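Local coordinates for probable porin (Pseudomonas aeruginosa, PDB 4FT6), which probably forms a channel of the OprD porin family that lets small solutes pass across the outer membrane, at residues A[61-66]-A[102-107]; A[110-115]-A[139-144]; A[246-251]-A[275-280]; A[299-304]-A[333-338]. One frame throughout, in Å; residues are numbered along the deposited sequence.

Interaction 1: A[61-66]-A[102-107]; sequences GVELIG and APKLKL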
loop_
_atom_site.group_PDB
_atom_site.type_symbol
_atom_site.label_atom_id
_atom_site.label_comp_id
_atom_site.label_asym_id
_atom_site.label_seq_id
_atom_site.Cartn_x
_atom_site.Cartn_y
_atom_site.Cartn_z
ATOM N N GLY A 61 22.933 -1.191 14.527
ATOM C CA GLY A 61 21.872 -2.119 14.858
ATOM C C GLY A 61 21.536 -3.010 13.673
ATOM O O GLY A 61 21.990 -2.777 12.545
ATOM N N VAL A 62 20.740 -4.040 13.914
ATOM C CA VAL A 62 20.369 -4.902 12.811
ATOM C C VAL A 62 18.950 -5.400 12.981
ATOM O O VAL A 62 18.499 -5.658 14.102
ATOM C CB VAL A 62 21.380 -6.069 12.616
ATOM C CG1 VAL A 62 21.321 -7.067 13.779
ATOM C CG2 VAL A 62 21.142 -6.750 11.275
ATOM N N GLU A 63 18.252 -5.501 11.856
ATOM C CA GLU A 63 16.868 -5.942 11.828
ATOM C C GLU A 63 16.735 -7.176 10.929
ATOM O O GLU A 63 17.587 -7.433 10.080
ATOM C CB GLU A 63 15.961 -4.805 11.342
ATOM C CG GLU A 63 15.910 -3.632 12.297
ATOM C CD GLU A 63 14.849 -2.584 11.938
ATOM O OE1 GLU A 63 14.203 -2.675 10.862
ATOM O OE2 GLU A 63 14.671 -1.656 12.759
ATOM N N LEU A 64 15.663 -7.933 11.115
ATOM C CA LEU A 64 15.439 -9.141 10.337
ATOM C C LEU A 64 13.968 -9.200 9.957
ATOM O O LEU A 64 13.092 -8.956 10.798
ATOM C CB LEU A 64 15.802 -10.369 11.172
ATOM C CG LEU A 64 16.071 -11.685 10.452
ATOM C CD1 LEU A 64 17.432 -11.638 9.786
ATOM C CD2 LEU A 64 16.007 -12.842 11.431
ATOM N N ILE A 65 13.687 -9.490 8.690
ATOM C CA ILE A 65 12.311 -9.720 8.273
ATOM C C ILE A 65 12.168 -11.135 7.717
ATOM O O ILE A 65 12.865 -11.520 6.770
ATOM C CB ILE A 65 11.842 -8.679 7.239
ATOM C CG1 ILE A 65 12.042 -7.269 7.803
ATOM C CG2 ILE A 65 10.381 -8.921 6.872
ATOM C CD1 ILE A 65 11.617 -6.149 6.876
ATOM N N GLY A 66 11.292 -11.921 8.329
ATOM C CA GLY A 66 11.100 -13.299 7.919
ATOM C C GLY A 66 9.665 -13.496 7.462
ATOM O O GLY A 66 8.713 -13.014 8.111
ATOM N N ALA A 102 18.653 -6.608 7.712
ATOM C CA ALA A 102 18.717 -5.163 7.460
ATOM C C ALA A 102 19.544 -4.402 8.493
ATOM O O ALA A 102 19.034 -4.004 9.544
ATOM C CB ALA A 102 17.305 -4.549 7.339
ATOM N N PRO A 103 20.828 -4.189 8.186
ATOM C CA PRO A 103 21.661 -3.425 9.118
ATOM C C PRO A 103 21.186 -1.984 9.161
ATOM O O PRO A 103 20.544 -1.533 8.209
ATOM C CB PRO A 103 23.068 -3.514 8.505
ATOM C CG PRO A 103 22.852 -3.870 7.046
ATOM C CD PRO A 103 21.583 -4.691 7.021
ATOM N N LYS A 104 21.487 -1.280 10.247
ATOM C CA LYS A 104 21.062 0.107 10.394
ATOM C C LYS A 104 22.083 0.930 11.189
ATOM O O LYS A 104 22.672 0.436 12.156
ATOM C CB LYS A 104 19.675 0.179 11.043
ATOM C CG LYS A 104 19.567 -0.528 12.393
ATOM C CD LYS A 104 18.192 -0.336 13.029
ATOM C CE LYS A 104 18.153 -0.948 14.433
ATOM N NZ LYS A 104 16.788 -0.937 15.029
ATOM N N LEU A 105 22.304 2.172 10.758
ATOM C CA LEU A 105 23.174 3.109 11.464
ATOM C C LEU A 105 22.326 4.279 11.937
ATOM O O LEU A 105 21.296 4.609 11.323
ATOM C CB LEU A 105 24.275 3.638 10.546
ATOM C CG LEU A 105 24.994 2.626 9.662
ATOM C CD1 LEU A 105 26.008 3.314 8.758
ATOM C CD2 LEU A 105 25.681 1.618 10.526
ATOM N N LYS A 106 22.736 4.898 13.038
ATOM C CA LYS A 106 22.063 6.099 13.523
ATOM C C LYS A 106 23.077 7.105 14.023
ATOM O O LYS A 106 23.911 6.803 14.881
ATOM C CB LYS A 106 21.053 5.780 14.631
ATOM C CG LYS A 106 20.360 7.028 15.203
ATOM C CD LYS A 106 19.142 6.677 16.062
ATOM N N LEU A 107 23.024 8.304 13.468
ATOM C CA LEU A 107 23.888 9.375 13.934
ATOM C C LEU A 107 22.982 10.530 14.337
ATOM O O LEU A 107 22.227 11.048 13.505
ATOM C CB LEU A 107 24.866 9.790 12.836
ATOM C CG LEU A 107 25.777 10.974 13.153
ATOM C CD1 LEU A 107 26.597 10.671 14.387
ATOM C CD2 LEU A 107 26.679 11.289 11.969
#
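Lys104 lays its side chain over the backbone of Gly61: CG sits 3.3 Å from Gly61 O, and CE passes 3.9 Å from Gly61 CA, where glycine offers no side chain to block it. The chain is extended beyond CG, and its NZ meets the carboxylate of Glu63, whose side chain it crosses at about a right angle. There Lys104 NZ forms a salt bridge with Glu63 OE2 at 3.2 Å, using the anti lone pair of that oxygen. The same ammonium donates to the carbonyl O of Ser51 and makes a cation-pi contact with Tyr53, so its charge has several partners. Beneath these side chains, strands 58-71 and 95-107 are antiparallel neighbours in the porin beta-barrel, with Gly61–Lys104 and Glu63–Ala102 as hydrogen-bonded pairs. Glu63 N bonds to Ala102 O at 2.9 Å and Lys104 N to Gly61 O at 2.8 Å. Between them, Val62 and Pro103 form a non-hydrogen-bonded pair on the other face, Val62 CG2 lying 4.0 Å from Pro103 CA. Leu64, on the face of Val62, touches a bound C8E detergent, consistent with a membrane-facing surface there and a charged inner wall at Glu63 and Lys104.

Interaction 2: A[110-115]-A[139-144]; sequences TELKLG and GMLTSR
Thr110 meets Ser143 and Leu141 with every atom of its side chain. CB lies 3.6 Å from Ser143 OG, and from there the two branches part. OG1, beside the backbone N (chi1 -65°), accepts from the Ser143 hydroxyl, though the modelled separation is too short to be taken literally. Glu145 OE2 is a further partner of OG1. The other branch, CG2, packs obliquely against Leu141, 3.7 Å from its CD1. That same Leu141 CD1 also approaches Glu111 O and comes within 4.1 Å of Leu112 CB, while Leu112 CD1 lies near Met140 O. Strands 110-114 and 139-143 run nearly antiparallel, with axes at 169°, as adjacent staves of the porin barrel. Glu111–Thr142 and Lys113–Met140 are hydrogen-bonded pairs; Glu111 N gives a 2.9 Å bond to Thr142 O and Lys113 N one of the same length to Met140 O. On the face of Glu111 and Lys113, Lys113 NZ forms a salt bridge with Glu111 OE2, the hydrogen bond itself being weak, and Tyr53 OH is a second partner of that oxygen. Met140, on this face, packs on Leu117, Pro119 and Leu121. One face is thus leucine-rich with hydroxyls at one end, the other mixed, with the Glu111–Lys113 ion pair beside Met140 and Thr142, consistent with a barrel wall between lipid and channel; the paired charges probably offset each other locally.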
loop_
_atom_site.group_PDB
_atom_site.type_symbol
_atom_site.label_atom_id
_atom_site.label_comp_id
_atom_site.label_asym_id
_atom_site.label_seq_id
_atom_site.Cartn_x
_atom_site.Cartn_y
_atom_site.Cartn_z
ATOM N N THR A 110 19.545 11.206 12.620
ATOM C CA THR A 110 19.540 10.749 11.244
ATOM C C THR A 110 19.784 9.241 11.229
ATOM O O THR A 110 20.652 8.731 11.940
ATOM C CB THR A 110 20.616 11.483 10.435
ATOM O OG1 THR A 110 20.278 12.877 10.361
ATOM C CG2 THR A 110 20.743 10.894 9.032
ATOM N N GLU A 111 19.020 8.524 10.422
ATOM C CA GLU A 111 19.015 7.078 10.511
ATOM C C GLU A 111 19.114 6.447 9.129
ATOM O O GLU A 111 18.447 6.883 8.185
ATOM C CB GLU A 111 17.746 6.624 11.217
ATOM C CG GLU A 111 17.728 5.172 11.608
ATOM C CD GLU A 111 16.440 4.779 12.316
ATOM O OE1 GLU A 111 15.508 5.619 12.382
ATOM O OE2 GLU A 111 16.355 3.627 12.803
ATOM N N LEU A 112 19.958 5.426 9.008
ATOM C CA LEU A 112 20.169 4.770 7.729
ATOM C C LEU A 112 19.857 3.290 7.860
ATOM O O LEU A 112 20.357 2.639 8.779
ATOM C CB LEU A 112 21.619 4.951 7.295
ATOM C CG LEU A 112 22.036 4.231 6.013
ATOM C CD1 LEU A 112 21.324 4.846 4.800
ATOM C CD2 LEU A 112 23.562 4.258 5.852
ATOM N N LYS A 113 19.017 2.762 6.970
ATOM C CA LYS A 113 18.757 1.321 6.933
ATOM C C LYS A 113 19.066 0.779 5.554
ATOM O O LYS A 113 18.684 1.374 4.545
ATOM C CB LYS A 113 17.299 0.982 7.264
ATOM C CG LYS A 113 16.877 1.138 8.714
ATOM C CD LYS A 113 15.388 0.740 8.910
ATOM C CE LYS A 113 14.856 1.221 10.259
ATOM N NZ LYS A 113 15.109 2.680 10.447
ATOM N N LEU A 114 19.731 -0.370 5.522
ATOM C CA LEU A 114 20.072 -1.025 4.270
ATOM C C LEU A 114 19.600 -2.481 4.294
ATOM O O LEU A 114 19.480 -3.068 5.363
ATOM C CB LEU A 114 21.579 -0.957 4.065
ATOM C CG LEU A 114 22.077 0.486 4.104
ATOM C CD1 LEU A 114 23.388 0.566 4.861
ATOM C CD2 LEU A 114 22.238 1.008 2.692
ATOM N N GLY A 115 19.321 -3.060 3.128
ATOM C CA GLY A 115 18.986 -4.468 3.064
ATOM C C GLY A 115 17.534 -4.689 2.701
ATOM O O GLY A 115 17.029 -4.081 1.748
ATOM N N GLY A 139 18.540 0.868 0.215
ATOM C CA GLY A 139 18.974 1.620 1.371
ATOM C C GLY A 139 18.137 2.869 1.543
ATOM O O GLY A 139 17.818 3.561 0.560
ATOM N N MET A 140 17.774 3.168 2.787
ATOM C CA MET A 140 16.967 4.346 3.054
ATOM C C MET A 140 17.619 5.246 4.077
ATOM O O MET A 140 18.099 4.795 5.126
ATOM C CB MET A 140 15.565 3.963 3.542
ATOM C CG MET A 140 14.771 3.134 2.563
ATOM S SD MET A 140 13.249 2.539 3.322
ATOM C CE MET A 140 12.290 4.052 3.309
ATOM N N LEU A 141 17.629 6.530 3.754
ATOM C CA LEU A 141 18.076 7.542 4.688
ATOM C C LEU A 141 16.852 8.353 5.120
ATOM O O LEU A 141 15.998 8.706 4.299
ATOM C CB LEU A 141 19.120 8.447 4.028
ATOM C CG LEU A 141 19.858 9.442 4.913
ATOM C CD1 LEU A 141 20.409 8.702 6.107
ATOM C CD2 LEU A 141 20.993 10.100 4.144
ATOM N N THR A 142 16.767 8.626 6.415
ATOM C CA THR A 142 15.691 9.421 6.973
ATOM C C THR A 142 16.299 10.391 7.977
ATOM O O THR A 142 17.023 9.978 8.898
ATOM C CB THR A 142 14.692 8.542 7.703
ATOM O OG1 THR A 142 14.365 7.409 6.884
ATOM C CG2 THR A 142 13.427 9.357 8.061
ATOM N N SER A 143 16.033 11.680 7.807
ATOM C CA SER A 143 16.698 12.657 8.657
ATOM C C SER A 143 15.771 13.751 9.138
ATOM O O SER A 143 15.011 14.337 8.355
ATOM C CB SER A 143 17.920 13.262 7.966
ATOM O OG SER A 143 18.633 14.053 8.897
ATOM N N ARG A 144 15.833 14.006 10.440
ATOM C CA ARG A 144 15.006 15.019 11.073
ATOM C C ARG A 144 15.825 15.770 12.114
ATOM O O ARG A 144 15.559 15.715 13.315
ATOM C CB ARG A 144 13.747 14.391 11.675
ATOM C CG ARG A 144 13.992 13.177 12.533
ATOM C CD ARG A 144 12.672 12.525 12.901
ATOM N NE ARG A 144 12.078 11.792 11.785
ATOM C CZ ARG A 144 11.292 10.730 11.933
ATOM N NH1 ARG A 144 11.008 10.289 13.150
ATOM N NH2 ARG A 144 10.793 10.108 10.871
#

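Interaction 3: A[246-251]-A[275-280]; sequences GELENR and GDDGML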
loop_
_atom_site.group_PDB
_atom_site.type_symbol
_atom_site.label_atom_id
_atom_site.label_comp_id
_atom_site.label_asym_id
_atom_site.label_seq_id
_atom_site.Cartn_x
_atom_site.Cartn_y
_atom_site.Cartn_z
ATOM N N GLY A 246 9.403 4.569 -23.700
ATOM C CA GLY A 246 9.044 5.644 -24.617
ATOM C C GLY A 246 8.717 6.940 -23.878
ATOM O O GLY A 246 8.996 7.073 -22.684
ATOM N N GLU A 247 8.134 7.906 -24.576
ATOM C CA GLU A 247 7.682 9.141 -23.927
ATOM C C GLU A 247 6.486 8.864 -23.033
ATOM O O GLU A 247 5.527 8.232 -23.459
ATOM C CB GLU A 247 7.308 10.195 -24.972
ATOM C CG GLU A 247 8.500 10.741 -25.746
ATOM C CD GLU A 247 8.101 11.624 -26.923
ATOM O OE1 GLU A 247 6.927 11.561 -27.354
ATOM O OE2 GLU A 247 8.971 12.377 -27.419
ATOM N N LEU A 248 6.550 9.338 -21.793
ATOM C CA LEU A 248 5.485 9.116 -20.818
ATOM C C LEU A 248 5.003 10.468 -20.321
ATOM O O LEU A 248 5.776 11.434 -20.242
ATOM C CB LEU A 248 5.992 8.283 -19.646
ATOM C CG LEU A 248 6.489 6.876 -20.022
ATOM C CD1 LEU A 248 7.207 6.214 -18.848
ATOM C CD2 LEU A 248 5.304 6.027 -20.479
ATOM N N GLU A 249 3.721 10.543 -19.991
ATOM C CA GLU A 249 3.104 11.817 -19.660
ATOM C C GLU A 249 1.889 11.598 -18.771
ATOM O O GLU A 249 0.785 11.350 -19.267
ATOM C CB GLU A 249 2.688 12.553 -20.939
ATOM C CG GLU A 249 2.132 13.955 -20.711
ATOM C CD GLU A 249 1.282 14.451 -21.881
ATOM O OE1 GLU A 249 0.423 13.687 -22.373
ATOM O OE2 GLU A 249 1.466 15.611 -22.308
ATOM N N ASN A 250 2.085 11.669 -17.460
ATOM C CA ASN A 250 0.942 11.701 -16.551
ATOM C C ASN A 250 1.078 12.756 -15.463
ATOM O O ASN A 250 2.163 12.988 -14.921
ATOM C CB ASN A 250 0.647 10.324 -15.945
ATOM C CG ASN A 250 -0.494 10.356 -14.924
ATOM O OD1 ASN A 250 -0.257 10.456 -13.711
ATOM N ND2 ASN A 250 -1.737 10.251 -15.410
ATOM N N ARG A 251 -0.039 13.415 -15.193
ATOM C CA ARG A 251 -0.198 14.292 -14.052
ATOM C C ARG A 251 -1.360 13.597 -13.352
ATOM O O ARG A 251 -2.294 13.138 -14.017
ATOM C CB ARG A 251 -0.534 15.723 -14.526
ATOM C CG ARG A 251 -0.784 16.776 -13.429
ATOM C CD ARG A 251 -0.676 18.266 -13.928
ATOM N NE ARG A 251 -1.557 18.631 -15.049
ATOM C CZ ARG A 251 -2.589 19.481 -14.987
ATOM N NH1 ARG A 251 -2.917 20.083 -13.849
ATOM N NH2 ARG A 251 -3.303 19.729 -16.076
ATOM N N GLY A 275 -3.178 13.757 -19.048
ATOM C CA GLY A 275 -2.098 13.422 -19.963
ATOM C C GLY A 275 -2.357 12.158 -20.764
ATOM O O GLY A 275 -3.383 11.485 -20.580
ATOM N N ASP A 276 -1.419 11.829 -21.648
ATOM C CA ASP A 276 -1.540 10.661 -22.513
ATOM C C ASP A 276 -1.503 9.342 -21.762
ATOM O O ASP A 276 -1.939 8.326 -22.281
ATOM C CB ASP A 276 -0.441 10.676 -23.571
ATOM C CG ASP A 276 -0.796 11.540 -24.749
ATOM O OD1 ASP A 276 -1.975 11.505 -25.164
ATOM O OD2 ASP A 276 0.089 12.263 -25.251
ATOM N N ASP A 277 -0.979 9.365 -20.543
ATOM C CA ASP A 277 -0.823 8.153 -19.747
ATOM C C ASP A 277 -1.548 8.312 -18.424
ATOM O O ASP A 277 -1.701 9.431 -17.919
ATOM C CB ASP A 277 0.655 7.871 -19.465
ATOM C CG ASP A 277 1.441 7.551 -20.714
ATOM O OD1 ASP A 277 1.253 6.441 -21.268
ATOM O OD2 ASP A 277 2.269 8.396 -21.133
ATOM N N GLY A 278 -2.003 7.192 -17.872
ATOM C CA GLY A 278 -2.579 7.189 -16.542
ATOM C C GLY A 278 -1.465 7.170 -15.503
ATOM O O GLY A 278 -0.281 7.306 -15.847
ATOM N N MET A 279 -1.837 7.001 -14.235
ATOM C CA MET A 279 -0.864 6.984 -13.143
ATOM C C MET A 279 0.258 5.960 -13.376
ATOM O O MET A 279 0.011 4.814 -13.751
ATOM C CB MET A 279 -1.557 6.683 -11.822
ATOM C CG MET A 279 -0.599 6.507 -10.680
ATOM S SD MET A 279 -0.098 8.095 -10.027
ATOM C CE MET A 279 1.178 7.598 -8.856
ATOM N N LEU A 280 1.490 6.402 -13.166
ATOM C CA LEU A 280 2.675 5.595 -13.365
ATOM C C LEU A 280 3.306 5.351 -11.994
ATOM O O LEU A 280 3.549 6.284 -11.226
ATOM C CB LEU A 280 3.667 6.316 -14.284
ATOM C CG LEU A 280 3.168 6.500 -15.722
ATOM C CD1 LEU A 280 3.921 7.617 -16.469
ATOM C CD2 LEU A 280 3.283 5.179 -16.480
#
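The amide of Asn250 is flanked by the loop backbone of 277-279. At its edge ND2 donates to Asp277 O at 2.6 Å, nearly in the amide plane. One face is covered by Gly278 O, 3.2 Å from Asn250 CG, and by Met279 CA at the OD1 end. With CG anti to the backbone N (chi1 176°), the amide lies against this backbone. The carboxylate of Asp277 is gripped at both oxygens: Glu249 N approaches Asp277 OD2 on its anti side at 2.8 Å, 17° out of the plane, and Arg175 forms a salt bridge with OD1. A second carboxylate, that of Glu249, works in the reverse direction. Its OE1 is met on the anti side by Asp276 N at 2.7 Å, and Asp277 N bonds to Glu249 O at 2.9 Å, so Glu249 grips the loop through side chain and backbone alike. Glu249 OE1 and Asp276 OD2 are like charges close together, 3.2 Å apart, with the carboxylate planes at 34°. Below the polar groups, Leu248 CB packs 3.9 Å from Leu280 CD1. Side chains and loop backbone here continue the pairing of two barrel strands beyond the end of their ladder: residues 249-251 begin strand 249-261, and the loop segment 275-280 follows its hairpin partner, strand 264-274. On the other flank runs strand 226-239, where Asn250 is backbone-bonded to Thr237 and Met279 packs on Phe235.

Interaction 4: A[299-304]-A[333-338]; sequences TSAGER and HARTKA
A type II beta turn, Ser300 to Glu303, abuts the end of strand 322-334, where His333 and Ala334 together face Gly342 in a G1 beta bulge; the joint between them is a bond from Arg335 N to Ala301 O at 3.0 Å. The turn is closed by Glu303 N bonding to Ser300 O, and Gly302 occupies its third position with positive phi (77°). Beside it, the guanidinium of Arg304 stacks flat on the His333 imidazole, planes 26° apart and centres separated by 3.8 Å. NH1 sits over the middle of the ring, 3.4 Å from His333 CG, and Arg304 CD reaches 3.3 Å from His333 ND1. The Arg304 chain bends at chi2 (128°) and again at chi3 on its way to this position. Arg304 NE and NH1 come near His333 ND1 without hydrogen bonding to it, so the contact is one of faces; the neighbouring positive charge would probably disfavour protonation of the imidazole. At the turn's other flank, Arg335 passes CG 3.3 Å from Ala301 O and lays one guanidinium face over the turn, Gly302 CA standing 3.9 Å from Arg335 NH2. Arg335 NH1 also donates to Gly275 O. Ala334 CB packs against Ser300 CB at 3.8 Å and beside Glu303, whose carboxylate forms a salt bridge with Arg296. From here strand 304-313 enters the barrel wall between 322-334 and 264-274, Arg304 touching Tyr270 and Arg272 of the latter.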
loop_
_atom_site.group_PDB
_atom_site.type_symbol
_atom_site.label_atom_id
_atom_site.label_comp_id
_atom_site.label_asym_id
_atom_site.label_seq_id
_atom_site.Cartn_x
_atom_site.Cartn_y
_atom_site.Cartn_z
ATOM N N THR A 299 -7.064 4.658 -12.198
ATOM C CA THR A 299 -5.878 5.358 -12.686
ATOM C C THR A 299 -5.651 5.227 -14.187
ATOM O O THR A 299 -4.536 5.480 -14.670
ATOM C CB THR A 299 -4.607 4.879 -11.975
ATOM O OG1 THR A 299 -4.423 3.489 -12.246
ATOM C CG2 THR A 299 -4.696 5.112 -10.475
ATOM N N SER A 300 -6.695 4.825 -14.912
ATOM C CA SER A 300 -6.633 4.761 -16.368
ATOM C C SER A 300 -6.433 6.157 -16.956
ATOM O O SER A 300 -6.816 7.158 -16.338
ATOM C CB SER A 300 -7.922 4.172 -16.926
ATOM O OG SER A 300 -8.035 2.825 -16.547
ATOM N N ALA A 301 -5.843 6.222 -18.149
ATOM C CA ALA A 301 -5.621 7.500 -18.816
ATOM C C ALA A 301 -6.905 8.340 -18.889
ATOM O O ALA A 301 -7.943 7.880 -19.374
ATOM C CB ALA A 301 -5.027 7.289 -20.217
ATOM N N GLY A 302 -6.826 9.567 -18.381
ATOM C CA GLY A 302 -7.937 10.504 -18.441
ATOM C C GLY A 302 -9.040 10.246 -17.431
ATOM O O GLY A 302 -10.053 10.960 -17.424
ATOM N N GLU A 303 -8.873 9.238 -16.576
ATOM C CA GLU A 303 -9.971 8.883 -15.681
ATOM C C GLU A 303 -10.224 9.964 -14.642
ATOM O O GLU A 303 -9.340 10.315 -13.859
ATOM C CB GLU A 303 -9.783 7.527 -14.996
ATOM C CG GLU A 303 -11.019 7.119 -14.179
ATOM C CD GLU A 303 -11.221 5.614 -14.108
ATOM O OE1 GLU A 303 -10.233 4.899 -13.853
ATOM O OE2 GLU A 303 -12.364 5.141 -14.318
ATOM N N ARG A 304 -11.440 10.503 -14.669
ATOM C CA ARG A 304 -11.926 11.405 -13.631
ATOM C C ARG A 304 -12.785 10.592 -12.676
ATOM O O ARG A 304 -13.593 9.770 -13.118
ATOM C CB ARG A 304 -12.745 12.526 -14.267
ATOM C CG ARG A 304 -11.877 13.461 -15.069
ATOM C CD ARG A 304 -12.361 13.680 -16.485
ATOM N NE ARG A 304 -13.027 14.971 -16.624
ATOM C CZ ARG A 304 -13.355 15.536 -17.779
ATOM N NH1 ARG A 304 -13.070 14.943 -18.928
ATOM N NH2 ARG A 304 -13.974 16.705 -17.775
ATOM N N HIS A 333 -14.720 8.953 -18.296
ATOM C CA HIS A 333 -13.736 9.481 -19.247
ATOM C C HIS A 333 -12.431 8.695 -19.337
ATOM O O HIS A 333 -11.415 9.249 -19.745
ATOM C CB HIS A 333 -13.403 10.944 -18.953
ATOM C CG HIS A 333 -14.586 11.848 -18.993
ATOM N ND1 HIS A 333 -15.090 12.464 -17.861
ATOM C CD2 HIS A 333 -15.371 12.247 -20.017
ATOM C CE1 HIS A 333 -16.130 13.200 -18.194
ATOM N NE2 HIS A 333 -16.326 13.090 -19.496
ATOM N N ALA A 334 -12.438 7.416 -18.978
ATOM C CA ALA A 334 -11.218 6.615 -19.100
ATOM C C ALA A 334 -11.009 6.188 -20.554
ATOM O O ALA A 334 -11.980 5.878 -21.248
ATOM C CB ALA A 334 -11.280 5.396 -18.194
ATOM N N ARG A 335 -9.750 6.165 -21.005
ATOM C CA ARG A 335 -9.398 5.728 -22.368
ATOM C C ARG A 335 -8.794 4.318 -22.386
ATOM O O ARG A 335 -7.880 4.017 -21.614
ATOM C CB ARG A 335 -8.433 6.729 -23.011
ATOM C CG ARG A 335 -8.701 8.162 -22.584
ATOM C CD ARG A 335 -8.098 9.179 -23.536
ATOM N NE ARG A 335 -8.120 10.511 -22.935
ATOM C CZ ARG A 335 -7.067 11.091 -22.364
ATOM N NH1 ARG A 335 -5.895 10.468 -22.345
ATOM N NH2 ARG A 335 -7.184 12.300 -21.822
ATOM N N THR A 336 -9.310 3.450 -23.255
ATOM C CA THR A 336 -8.882 2.045 -23.284
ATOM C C THR A 336 -8.767 1.485 -24.698
ATOM O O THR A 336 -9.237 0.370 -24.961
ATOM C CB THR A 336 -9.862 1.124 -22.518
ATOM O OG1 THR A 336 -11.095 1.019 -23.249
ATOM C CG2 THR A 336 -10.132 1.642 -21.105
ATOM N N LYS A 337 -8.156 2.253 -25.602
ATOM C CA LYS A 337 -8.010 1.864 -27.013
ATOM C C LYS A 337 -9.355 1.590 -27.703
ATOM O O LYS A 337 -9.675 2.199 -28.730
ATOM C CB LYS A 337 -7.068 0.662 -27.166
ATOM N N ALA A 338 -10.129 0.670 -27.132
ATOM C CA ALA A 338 -11.482 0.395 -27.594
ATOM C C ALA A 338 -12.366 1.633 -27.480
ATOM O O ALA A 338 -13.000 2.045 -28.455
ATOM C CB ALA A 338 -12.081 -0.757 -26.801
#

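The four contacts fall into two pairs along the chain, all within antiparallel strand neighbours of the barrel or the loops at their ends. Interactions 1 and 2 have centres 10 Å apart and share the join between strands 95-107 and 110-114, where Leu105 O is bonded by Leu112 N and Pro103 O by Leu114 N. Interactions 3 and 4, centres 11 Å apart, meet through the long loop between strands 264-274 and 304-313, by Met279 N to Thr299 O and Gly275 O to Arg335 NH1. Interactions 1 and 4, on opposite sides of the chain's centre, have centres 43 Å apart. The first pair builds continuous barrel wall; the second ties loop segments to neighbouring strand ends in another part of the barrel.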